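Local coordinates for protein OHCU decarboxylase (PDB 2Q37) that decarboxylates OHCU stereoselectively to (S)-allantoin in urate degradation, as the N-terminal domain of a bifunctional plant enzyme whose other domain hydrolyses 5-hydroxyisourate, at residues Glu73-His78 / Glu160-Glu165; Phe129-Cys134 / Lys148-Asn153; Ala40-Thr45 / Arg59-Asn64; Leu113-Glu118 / Glu142-Leu147. One frame throughout, in Å; residues are numbered along the deposited sequence.

Interaction 1: residues Glu73-His78 / Glu160-Glu165. With 3AL (1-[(4S)-2,5-dioxoimidazolidin-4-yl]urea), chain B.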
# COMPACT_ATOMS: atom_id res chain seq x y z
N GLU A 73 6.52 2.25 -6.55
CA GLU A 73 7.55 2.34 -7.56
C GLU A 73 7.97 3.80 -7.67
O GLU A 73 9.17 4.12 -7.68
CB GLU A 73 7.05 1.84 -8.92
CG GLU A 73 8.13 1.88 -10.01
CD GLU A 73 7.68 1.27 -11.34
OE1 GLU A 73 6.57 1.59 -11.83
OE2 GLU A 73 8.47 0.47 -11.91
N ALA A 74 6.97 4.69 -7.73
CA ALA A 74 7.25 6.10 -7.87
C ALA A 74 8.02 6.71 -6.70
O ALA A 74 8.85 7.60 -6.92
CB ALA A 74 5.96 6.87 -8.11
N PHE A 75 7.76 6.25 -5.47
CA PHE A 75 8.44 6.80 -4.30
C PHE A 75 9.93 6.46 -4.37
O PHE A 75 10.80 7.30 -4.12
CB PHE A 75 7.89 6.24 -2.98
CG PHE A 75 6.41 6.43 -2.78
CD1 PHE A 75 5.73 7.50 -3.37
CD2 PHE A 75 5.70 5.58 -1.93
CE1 PHE A 75 4.36 7.70 -3.12
CE2 PHE A 75 4.35 5.77 -1.67
CZ PHE A 75 3.67 6.83 -2.26
N SER A 76 10.19 5.20 -4.71
CA SER A 76 11.55 4.70 -4.80
C SER A 76 12.41 5.49 -5.78
O SER A 76 13.63 5.56 -5.62
CB SER A 76 11.54 3.23 -5.22
OG SER A 76 11.15 3.09 -6.58
N ALA A 77 11.79 6.09 -6.79
CA ALA A 77 12.55 6.84 -7.79
C ALA A 77 13.24 8.10 -7.26
O ALA A 77 14.06 8.72 -7.96
CB ALA A 77 11.65 7.21 -8.96
N HIS A 78 12.91 8.49 -6.04
CA HIS A 78 13.50 9.71 -5.50
C HIS A 78 14.67 9.51 -4.57
O HIS A 78 14.83 8.45 -3.98
CB HIS A 78 12.48 10.53 -4.69
CG HIS A 78 11.26 10.93 -5.45
ND1 HIS A 78 11.25 11.98 -6.34
CD2 HIS A 78 9.99 10.46 -5.40
CE1 HIS A 78 10.02 12.16 -6.80
NE2 HIS A 78 9.24 11.24 -6.24
N GLU A 160 -0.76 7.40 2.51
CA GLU A 160 -1.62 8.39 1.86
C GLU A 160 -0.93 9.72 1.73
O GLU A 160 -1.05 10.39 0.71
CB GLU A 160 -2.92 8.61 2.63
CG GLU A 160 -4.01 7.63 2.31
CD GLU A 160 -5.37 8.20 2.66
OE1 GLU A 160 -5.49 8.79 3.77
OE2 GLU A 160 -6.31 8.06 1.83
N ILE A 161 -0.24 10.10 2.79
CA ILE A 161 0.49 11.35 2.85
C ILE A 161 1.61 11.33 1.79
O ILE A 161 1.79 12.30 1.06
CB ILE A 161 1.08 11.56 4.27
CG1 ILE A 161 -0.06 11.73 5.29
CG2 ILE A 161 1.99 12.79 4.29
CD1 ILE A 161 0.41 11.80 6.75
N ALA A 162 2.35 10.24 1.71
CA ALA A 162 3.41 10.14 0.72
C ALA A 162 2.81 10.27 -0.69
O ALA A 162 3.41 10.92 -1.56
CB ALA A 162 4.14 8.82 0.85
N ALA A 163 1.65 9.67 -0.91
CA ALA A 163 1.00 9.71 -2.22
C ALA A 163 0.68 11.14 -2.61
O ALA A 163 0.80 11.53 -3.78
CB ALA A 163 -0.29 8.85 -2.23
N MSE A 164 0.25 11.91 -1.62
CA MSE A 164 -0.10 13.31 -1.80
C MSE A 164 1.15 14.17 -2.01
O MSE A 164 1.19 15.03 -2.89
CB MSE A 164 -0.87 13.78 -0.57
CG MSE A 164 -1.32 15.21 -0.64
SE MSE A 164 -1.97 15.73 1.10
CE MSE A 164 -3.04 14.13 1.53
N GLU A 165 2.17 13.95 -1.19
CA GLU A 165 3.42 14.67 -1.34
C GLU A 165 3.99 14.41 -2.76
O GLU A 165 4.45 15.32 -3.44
CB GLU A 165 4.42 14.21 -0.28
CG GLU A 165 4.08 14.69 1.10
CD GLU A 165 3.93 16.19 1.13
OE1 GLU A 165 4.87 16.88 0.71
OE2 GLU A 165 2.87 16.69 1.58
C4 3AL B . 11.71 14.04 -3.27
C5 3AL B . 12.45 14.48 -4.44
O5 3AL B . 13.22 13.95 -5.20
N7 3AL B . 12.16 15.83 -4.70
C8 3AL B . 11.27 16.22 -3.70
O8 3AL B . 10.82 17.36 -3.64
N9 3AL B . 10.98 15.18 -2.83
N3 3AL B . 12.58 13.40 -2.29
C2 3AL B . 11.92 12.89 -1.07
N1 3AL B . 12.65 12.34 -0.27
O2 3AL B . 10.62 13.03 -0.93

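Interaction 2: residues Phe129-Cys134 / Lys148-Asn153. With 3AL (1-[(4S)-2,5-dioxoimidazolidin-4-yl]urea), chain B.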
# COMPACT_ATOMS: atom_id res chain seq x y z
N PHE A 129 8.96 2.17 2.66
CA PHE A 129 9.34 3.02 1.54
C PHE A 129 10.03 4.22 2.18
O PHE A 129 9.92 4.41 3.40
CB PHE A 129 8.11 3.44 0.71
CG PHE A 129 6.92 3.83 1.54
CD1 PHE A 129 6.84 5.11 2.12
CD2 PHE A 129 5.86 2.93 1.75
CE1 PHE A 129 5.73 5.48 2.90
CE2 PHE A 129 4.74 3.29 2.53
CZ PHE A 129 4.67 4.57 3.11
N ILE A 130 10.76 5.00 1.40
CA ILE A 130 11.47 6.15 1.97
C ILE A 130 10.52 7.30 2.32
O ILE A 130 9.36 7.32 1.93
CB ILE A 130 12.57 6.69 1.01
CG1 ILE A 130 11.95 7.16 -0.30
CG2 ILE A 130 13.58 5.61 0.71
CD1 ILE A 130 12.91 7.99 -1.13
N PHE A 131 11.04 8.26 3.09
CA PHE A 131 10.28 9.43 3.49
C PHE A 131 10.08 10.36 2.26
O PHE A 131 11.06 10.86 1.68
CB PHE A 131 11.03 10.15 4.61
CG PHE A 131 10.40 11.45 5.02
CD1 PHE A 131 9.15 11.47 5.64
CD2 PHE A 131 11.07 12.66 4.81
CE1 PHE A 131 8.57 12.70 6.04
CE2 PHE A 131 10.50 13.88 5.22
CZ PHE A 131 9.25 13.90 5.83
N ILE A 132 8.83 10.58 1.87
CA ILE A 132 8.48 11.42 0.71
C ILE A 132 7.82 12.73 1.14
O ILE A 132 6.85 12.73 1.89
CB ILE A 132 7.50 10.69 -0.24
CG1 ILE A 132 8.09 9.33 -0.65
CG2 ILE A 132 7.24 11.56 -1.49
CD1 ILE A 132 9.38 9.44 -1.47
N ILE A 133 8.35 13.83 0.66
CA ILE A 133 7.80 15.14 0.99
C ILE A 133 8.24 16.07 -0.11
O ILE A 133 9.37 15.97 -0.60
CB ILE A 133 8.39 15.67 2.33
CG1 ILE A 133 7.56 16.86 2.84
CG2 ILE A 133 9.83 16.13 2.12
CD1 ILE A 133 8.13 17.52 4.15
N CYS A 134 7.34 16.96 -0.52
CA CYS A 134 7.67 17.93 -1.55
C CYS A 134 8.57 18.93 -0.83
O CYS A 134 8.15 19.59 0.12
CB CYS A 134 6.39 18.61 -2.05
SG CYS A 134 6.62 19.81 -3.40
N LYS A 148 10.26 13.19 11.69
CA LYS A 148 10.08 12.70 13.07
C LYS A 148 8.59 12.69 13.43
O LYS A 148 8.09 11.75 14.05
CB LYS A 148 10.81 13.60 14.07
CG LYS A 148 12.29 13.36 14.19
CD LYS A 148 12.89 14.36 15.16
CE LYS A 148 14.39 14.18 15.27
NZ LYS A 148 15.05 15.49 15.57
N GLU A 149 7.91 13.76 13.04
CA GLU A 149 6.49 13.89 13.31
C GLU A 149 5.78 12.71 12.63
O GLU A 149 5.14 11.89 13.30
CB GLU A 149 5.98 15.21 12.71
CG GLU A 149 4.76 15.80 13.37
CD GLU A 149 5.10 16.65 14.61
OE1 GLU A 149 5.82 16.15 15.50
OE2 GLU A 149 4.64 17.82 14.68
N ARG A 150 5.92 12.60 11.31
CA ARG A 150 5.26 11.55 10.54
C ARG A 150 5.61 10.12 10.93
O ARG A 150 4.85 9.20 10.64
CB ARG A 150 5.52 11.77 9.05
CG ARG A 150 4.71 12.93 8.48
CD ARG A 150 5.17 13.33 7.09
NE ARG A 150 5.19 12.20 6.18
CZ ARG A 150 5.44 12.30 4.89
NH1 ARG A 150 5.68 13.49 4.35
NH2 ARG A 150 5.47 11.20 4.14
N TYR A 151 6.74 9.95 11.60
CA TYR A 151 7.17 8.64 12.03
C TYR A 151 6.13 7.95 12.94
O TYR A 151 6.04 6.72 12.99
CB TYR A 151 8.51 8.76 12.76
CG TYR A 151 9.16 7.42 13.03
CD1 TYR A 151 9.75 6.69 12.01
CD2 TYR A 151 9.16 6.88 14.31
CE1 TYR A 151 10.33 5.46 12.25
CE2 TYR A 151 9.74 5.64 14.57
CZ TYR A 151 10.32 4.94 13.53
OH TYR A 151 10.87 3.71 13.78
N GLU A 152 5.35 8.75 13.65
CA GLU A 152 4.33 8.24 14.57
C GLU A 152 2.97 7.93 13.94
O GLU A 152 2.00 7.68 14.65
CB GLU A 152 4.12 9.24 15.71
CG GLU A 152 4.67 8.79 17.06
CD GLU A 152 6.17 8.66 17.07
OE1 GLU A 152 6.85 9.61 16.62
OE2 GLU A 152 6.68 7.61 17.54
N ASN A 153 2.89 7.97 12.61
CA ASN A 153 1.63 7.69 11.93
C ASN A 153 1.52 6.19 11.67
O ASN A 153 2.52 5.47 11.71
CB ASN A 153 1.59 8.43 10.59
CG ASN A 153 1.39 9.93 10.75
OD1 ASN A 153 1.78 10.72 9.89
ND2 ASN A 153 0.76 10.32 11.84
C4 3AL B . 11.71 14.04 -3.27
C5 3AL B . 12.45 14.48 -4.44
O5 3AL B . 13.22 13.95 -5.20
N7 3AL B . 12.16 15.83 -4.70
C8 3AL B . 11.27 16.22 -3.70
O8 3AL B . 10.82 17.36 -3.64
N9 3AL B . 10.98 15.18 -2.83
N3 3AL B . 12.58 13.40 -2.29
C2 3AL B . 11.92 12.89 -1.07
N1 3AL B . 12.65 12.34 -0.27
O2 3AL B . 10.62 13.03 -0.93

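Interaction 3: residues Ala40-Thr45 / Arg59-Asn64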
# COMPACT_ATOMS: atom_id res chain seq x y z
N ALA A 40 2.98 7.04 -16.03
CA ALA A 40 3.61 7.55 -17.25
C ALA A 40 2.87 6.98 -18.45
O ALA A 40 2.48 7.72 -19.36
CB ALA A 40 5.09 7.14 -17.30
N LYS A 41 2.66 5.67 -18.43
CA LYS A 41 1.96 4.98 -19.51
C LYS A 41 0.57 5.57 -19.78
O LYS A 41 0.27 5.99 -20.90
CB LYS A 41 1.82 3.50 -19.16
CG LYS A 41 1.24 2.64 -20.28
CD LYS A 41 1.04 1.18 -19.85
CE LYS A 41 2.31 0.56 -19.25
NZ LYS A 41 3.50 0.62 -20.15
N GLN A 42 -0.27 5.61 -18.75
CA GLN A 42 -1.62 6.12 -18.89
C GLN A 42 -1.65 7.57 -19.34
O GLN A 42 -2.61 8.02 -19.96
CB GLN A 42 -2.38 5.97 -17.57
CG GLN A 42 -2.71 4.52 -17.23
CD GLN A 42 -3.58 4.39 -16.00
OE1 GLN A 42 -4.62 5.03 -15.90
NE2 GLN A 42 -3.15 3.56 -15.06
N MSE A 43 -0.60 8.30 -19.02
CA MSE A 43 -0.54 9.70 -19.42
C MSE A 43 -0.06 9.81 -20.87
O MSE A 43 -0.54 10.67 -21.62
CB MSE A 43 0.40 10.46 -18.48
CG MSE A 43 0.02 11.92 -18.24
SE MSE A 43 -1.53 12.21 -17.08
CE MSE A 43 -1.58 14.15 -17.16
N SER A 44 0.86 8.94 -21.27
CA SER A 44 1.40 8.94 -22.64
C SER A 44 0.27 8.84 -23.66
O SER A 44 0.36 9.42 -24.74
CB SER A 44 2.36 7.76 -22.86
OG SER A 44 3.67 8.07 -22.43
N THR A 45 -0.78 8.12 -23.30
CA THR A 45 -1.91 7.94 -24.19
C THR A 45 -3.11 8.76 -23.74
O THR A 45 -4.20 8.23 -23.50
CB THR A 45 -2.33 6.46 -24.25
OG1 THR A 45 -2.89 6.07 -22.99
CG2 THR A 45 -1.11 5.59 -24.56
N ARG A 59 -3.98 14.06 -11.53
CA ARG A 59 -4.44 13.76 -10.19
C ARG A 59 -5.46 12.62 -10.16
O ARG A 59 -5.41 11.78 -9.26
CB ARG A 59 -5.06 14.99 -9.56
CG ARG A 59 -4.10 16.10 -9.30
CD ARG A 59 -4.85 17.22 -8.61
NE ARG A 59 -4.02 18.37 -8.29
CZ ARG A 59 -4.44 19.62 -8.40
NH1 ARG A 59 -5.67 19.89 -8.82
NH2 ARG A 59 -3.64 20.61 -8.08
N ASP A 60 -6.38 12.58 -11.12
CA ASP A 60 -7.38 11.53 -11.10
C ASP A 60 -6.75 10.18 -11.37
O ASP A 60 -7.10 9.18 -10.73
CB ASP A 60 -8.50 11.81 -12.11
CG ASP A 60 -9.70 10.90 -11.91
OD1 ASP A 60 -10.55 11.22 -11.03
OD2 ASP A 60 -9.80 9.86 -12.61
N ILE A 61 -5.83 10.13 -12.32
CA ILE A 61 -5.16 8.88 -12.62
C ILE A 61 -4.34 8.43 -11.40
O ILE A 61 -4.38 7.26 -11.00
CB ILE A 61 -4.23 9.05 -13.81
CG1 ILE A 61 -5.06 9.28 -15.07
CG2 ILE A 61 -3.31 7.84 -13.95
CD1 ILE A 61 -4.23 9.63 -16.30
N TRP A 62 -3.62 9.36 -10.80
CA TRP A 62 -2.78 9.07 -9.66
C TRP A 62 -3.56 8.59 -8.44
O TRP A 62 -3.20 7.59 -7.82
CB TRP A 62 -1.94 10.31 -9.31
CG TRP A 62 -1.09 10.14 -8.12
CD1 TRP A 62 -1.29 10.67 -6.88
CD2 TRP A 62 0.09 9.33 -8.02
NE1 TRP A 62 -0.31 10.25 -6.02
CE2 TRP A 62 0.55 9.43 -6.69
CE3 TRP A 62 0.81 8.55 -8.93
CZ2 TRP A 62 1.69 8.76 -6.24
CZ3 TRP A 62 1.95 7.88 -8.49
CH2 TRP A 62 2.38 7.99 -7.15
N PHE A 63 -4.63 9.30 -8.11
CA PHE A 63 -5.45 8.95 -6.96
C PHE A 63 -6.51 7.86 -7.17
O PHE A 63 -6.96 7.24 -6.21
CB PHE A 63 -6.13 10.20 -6.40
CG PHE A 63 -5.20 11.13 -5.69
CD1 PHE A 63 -4.51 10.71 -4.55
CD2 PHE A 63 -4.98 12.43 -6.16
CE1 PHE A 63 -3.62 11.56 -3.89
CE2 PHE A 63 -4.09 13.30 -5.52
CZ PHE A 63 -3.40 12.86 -4.38
N ASN A 64 -6.92 7.62 -8.41
CA ASN A 64 -7.96 6.61 -8.62
C ASN A 64 -7.66 5.50 -9.63
O ASN A 64 -8.44 4.56 -9.74
CB ASN A 64 -9.26 7.29 -9.02
CG ASN A 64 -9.57 8.49 -8.17
OD1 ASN A 64 -9.61 8.41 -6.95
ND2 ASN A 64 -9.81 9.63 -8.82

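Interaction 4: residues Leu113-Glu118 / Glu142-Leu147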
# COMPACT_ATOMS: atom_id res chain seq x y z
N LEU A 113 22.00 17.16 8.21
CA LEU A 113 22.29 16.07 7.28
C LEU A 113 22.56 14.78 8.02
O LEU A 113 22.40 13.70 7.47
CB LEU A 113 23.49 16.44 6.41
CG LEU A 113 23.06 17.27 5.21
CD1 LEU A 113 24.17 18.18 4.75
CD2 LEU A 113 22.62 16.32 4.11
N GLN A 114 22.96 14.90 9.28
CA GLN A 114 23.27 13.75 10.10
C GLN A 114 22.02 13.05 10.60
O GLN A 114 21.80 11.87 10.31
CB GLN A 114 24.12 14.17 11.29
CG GLN A 114 25.46 13.48 11.35
CD GLN A 114 25.35 11.97 11.23
OE1 GLN A 114 25.25 11.42 10.13
NE2 GLN A 114 25.37 11.29 12.37
N GLU A 115 21.22 13.76 11.39
CA GLU A 115 20.00 13.15 11.89
C GLU A 115 19.20 12.60 10.71
O GLU A 115 18.68 11.49 10.77
CB GLU A 115 19.17 14.17 12.66
CG GLU A 115 19.73 14.48 14.03
CD GLU A 115 18.71 15.13 14.94
OE1 GLU A 115 17.63 14.53 15.15
OE2 GLU A 115 18.98 16.24 15.44
N LEU A 116 19.13 13.38 9.64
CA LEU A 116 18.38 13.01 8.45
C LEU A 116 18.77 11.63 7.95
O LEU A 116 17.91 10.75 7.78
CB LEU A 116 18.60 14.05 7.35
CG LEU A 116 17.39 14.69 6.64
CD1 LEU A 116 16.10 14.33 7.33
CD2 LEU A 116 17.57 16.21 6.61
N ALA A 117 20.07 11.43 7.74
CA ALA A 117 20.60 10.16 7.24
C ALA A 117 20.28 9.00 8.16
O ALA A 117 20.21 7.85 7.73
CB ALA A 117 22.10 10.26 7.03
N GLU A 118 20.08 9.32 9.43
CA GLU A 118 19.76 8.32 10.43
C GLU A 118 18.26 8.02 10.49
O GLU A 118 17.86 6.85 10.45
CB GLU A 118 20.26 8.77 11.80
CG GLU A 118 21.65 8.25 12.13
CD GLU A 118 22.46 9.19 13.00
OE1 GLU A 118 21.93 9.70 14.02
OE2 GLU A 118 23.65 9.41 12.67
N GLU A 142 13.43 21.66 8.84
CA GLU A 142 11.97 21.57 8.87
C GLU A 142 11.55 20.19 8.42
O GLU A 142 10.65 19.58 9.01
CB GLU A 142 11.35 22.61 7.95
CG GLU A 142 11.83 24.01 8.21
CD GLU A 142 11.37 24.97 7.15
OE1 GLU A 142 11.09 24.51 6.02
OE2 GLU A 142 11.30 26.19 7.42
N MSE A 143 12.21 19.67 7.39
CA MSE A 143 11.88 18.36 6.86
C MSE A 143 12.25 17.24 7.82
O MSE A 143 11.57 16.23 7.87
CB MSE A 143 12.55 18.15 5.51
CG MSE A 143 11.97 19.06 4.43
SE MSE A 143 12.47 18.50 2.64
CE MSE A 143 13.91 19.78 2.27
N LEU A 144 13.32 17.41 8.59
CA LEU A 144 13.73 16.41 9.58
C LEU A 144 12.62 16.37 10.64
O LEU A 144 12.23 15.31 11.14
CB LEU A 144 15.08 16.82 10.19
CG LEU A 144 15.84 15.99 11.23
CD1 LEU A 144 15.21 16.17 12.59
CD2 LEU A 144 15.86 14.52 10.83
N HIS A 145 12.09 17.54 10.97
CA HIS A 145 11.03 17.65 11.95
C HIS A 145 9.73 17.04 11.42
O HIS A 145 8.99 16.40 12.18
CB HIS A 145 10.80 19.12 12.30
CG HIS A 145 9.63 19.35 13.20
ND1 HIS A 145 9.63 18.99 14.53
CD2 HIS A 145 8.40 19.85 12.94
CE1 HIS A 145 8.45 19.26 15.05
NE2 HIS A 145 7.68 19.78 14.11
N ALA A 146 9.43 17.25 10.14
CA ALA A 146 8.22 16.68 9.54
C ALA A 146 8.35 15.16 9.48
O ALA A 146 7.36 14.44 9.59
CB ALA A 146 7.99 17.24 8.15
N LEU A 147 9.59 14.68 9.32
CA LEU A 147 9.86 13.25 9.27
C LEU A 147 9.63 12.63 10.66
O LEU A 147 8.88 11.66 10.78
CB LEU A 147 11.30 12.99 8.78
CG LEU A 147 12.07 11.66 8.88
CD1 LEU A 147 11.22 10.52 9.37
CD2 LEU A 147 12.67 11.37 7.51

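Interaction 1: residues Glu73-His78 / Glu160-Glu165
Ala-162 of helix 155-178 meets the ring of Phe-75 from helix 68-76. Its CB sits over one face of the ring, 4.1 Å from the centroid of the Phe-75 ring, a CH-pi contact. The CE1 corner of Phe-75 lies near the backbone O of Ala-162. One residue on, Ala-163 meets the same ring: CZ of Phe-75 is 3.7 Å from N of Ala-163. CG of Phe-75 stands anti to the carbonyl carbon (chi1 -56°), which carries the ring across to the helix.

The 73-78 segment ends in the active site. His-78, the proton donor, gives ND1 to O5 of the bound (S)-allantoin, a weak bond of 3.0 Å. NE2 is hydrogen-bonded to Gln-166 OE1, which probably fixes how the ring is turned. Without the imidazole, as with an alanine here, the decarboxylase would probably lose its proton donor and ligand O5 this partner.

The contact is buried near the centre of the all-helical domain. Leu-159 and Gln-166 extend the helix 155-178 surface against Phe-75, and Phe-129 and Ile-132 of the ligand-binding loop also touch its ring.

Interaction 2: residues Phe129-Cys134 / Lys148-Asn153
Arg-150 reaches from helix 140-150 to the backbone of the ligand-binding loop at Ile-132. Two hydrogen bonds join them. NH1 of Arg-150 lies 2.8 Å from O of Ile-132, with an N-H...O angle of 143°. NH2 makes a second, weak bond of 3.1 Å to the same O of Ile-132. This carbonyl is thus gripped by both terminal nitrogens. The oxygen sits at the guanidinium edge, slightly out of its plane, and NH1 is tilted from the carbonyl plane. A bend at chi3 (53°) turns the guanidinium into this position. Glu-158 forms a salt bridge to NE.

The packing is mainly with Phe-131. Its CE1 lies over one guanidinium face, 3.4 Å from CZ of Arg-150, offset toward the rim. The two planes are 53° apart, not stacked flat. CD of Arg-150 comes to the ring edge in its plane. CB of Ile-133 touches NH1 more loosely.

The loop also binds (S)-allantoin through its backbone. N1 of the ligand donates to O of Phe-131 and N9 to O of Ile-133, each at 2.9 Å. Ile-133 N donates to ligand O2, also 2.9 Å. Arg-150 thus stands in the second shell and probably steadies the peptide between these binding groups.

The loop joins helix 110-127 to helix 140-150. Tyr-123 of the former meets the Phe-131 ring edge-to-face, while Ile-161 of helix 155-178 packs on Arg-150.

Interaction 3: residues Ala40-Thr45 / Arg59-Asn64
Ile-61 of helix 51-64 touches Gln-42 and selenomethionine Met-43 of helix 37-44, one with each branch. From its CB, which points toward the other helix, the side chain divides. The CG2 branch lies 3.7 Å from OE1 of Gln-42 and 4.0 Å from CD of Gln-42. This is van der Waals contact of a methyl with the amide oxygen and carbon. The other branch passes through CG1, which stands anti to the carbonyl carbon (chi1 -69°), and ends at CD1. That methyl meets the selenium: CD1 of Ile-61 is 3.8 Å from SE of Met-43.

Gln-42 is extended beyond CG, and it and Ile-61 run past each other in opposite directions. NE2 of Gln-42 hydrogen-bonds to Glu-38 of its own helix. Met-43 bends at chi2 (73°) and crosses Ile-61 at a slant. No hydrogen bond joins the segments; the contact is van der Waals, and apolar on both sides only at Met-43.

The 40-45 segment belongs to the region required for BRI1 binding. The contact joins two successive helices away from the allantoin site. Trp-30 packs against Met-43. Helix 51-64 meets helix 155-178, where Arg-59 forms a salt bridge with Glu-171 and Trp-62 packs on Met-167.

Interaction 4: residues Leu113-Glu118 / Glu142-Leu147
Leu-116 and Leu-144 bring helices 110-127 and 140-150 close together, their CA atoms only 5.9 Å apart. Leu-144 is the hub: the close contacts of both Glu-115 and Leu-116 are made with it. Its CG stands anti to the backbone N (chi1 -178°), which sends CD2 between Leu-116 and Glu-115. CD2 of Leu-144 is 3.5 Å from CD1 of Leu-116. CD1 of Leu-116 reaches back along Leu-144 to its CB and CA, as the two chains slide past each other in opposite directions.

Glu-115 uses its aliphatic base. Its CB lies 3.8 Å from CD2 of Leu-144, and the two side chains cross at about a right angle. The carboxylate continues past the leucine: OE1 of Glu-115 is 3.9 Å from CD1 of Leu-144, and it forms a salt bridge with Lys-148, one turn further along helix 140-150.

With an alanine here in place of Leu-144, Leu-116 CD1 and the base of Glu-115 would probably lose their apolar partner, and a gap is likely to open between the helices.

No other subunit touches these segments. Leu-147 extends the seam to Trp-119, Asn-120 and Tyr-123 of helix 110-127, while Met-143 packs against Ala-104 of helix 102-105 and Ile-133 of the ligand-binding loop.

Overall arrangement
Interactions 1 and 2 flank the allantoin site, which Pro-79, Glu-100 and Ala-135 help complete. Their centres are about 10 Å apart and both touch the ligand, His-78 from one and the 129-134 loop from the other. Glu-165 OE1 to Cys-134 N, 2.8 Å, links them. Interaction 4 backs the loop: its centre is about 10 Å from that of interaction 2, both use helix 140-150, and Leu-147 CD2 packs 3.4 Å from Phe-131 CG. Interaction 3 lies across the chain's centre from interaction 4, about 31 Å centre to centre. It still reaches interaction 1, where Trp-62 NE1 lies 2.8 Å from Ala-163 O. Helix 155-178 thus connects the N-terminal helices to the pocket.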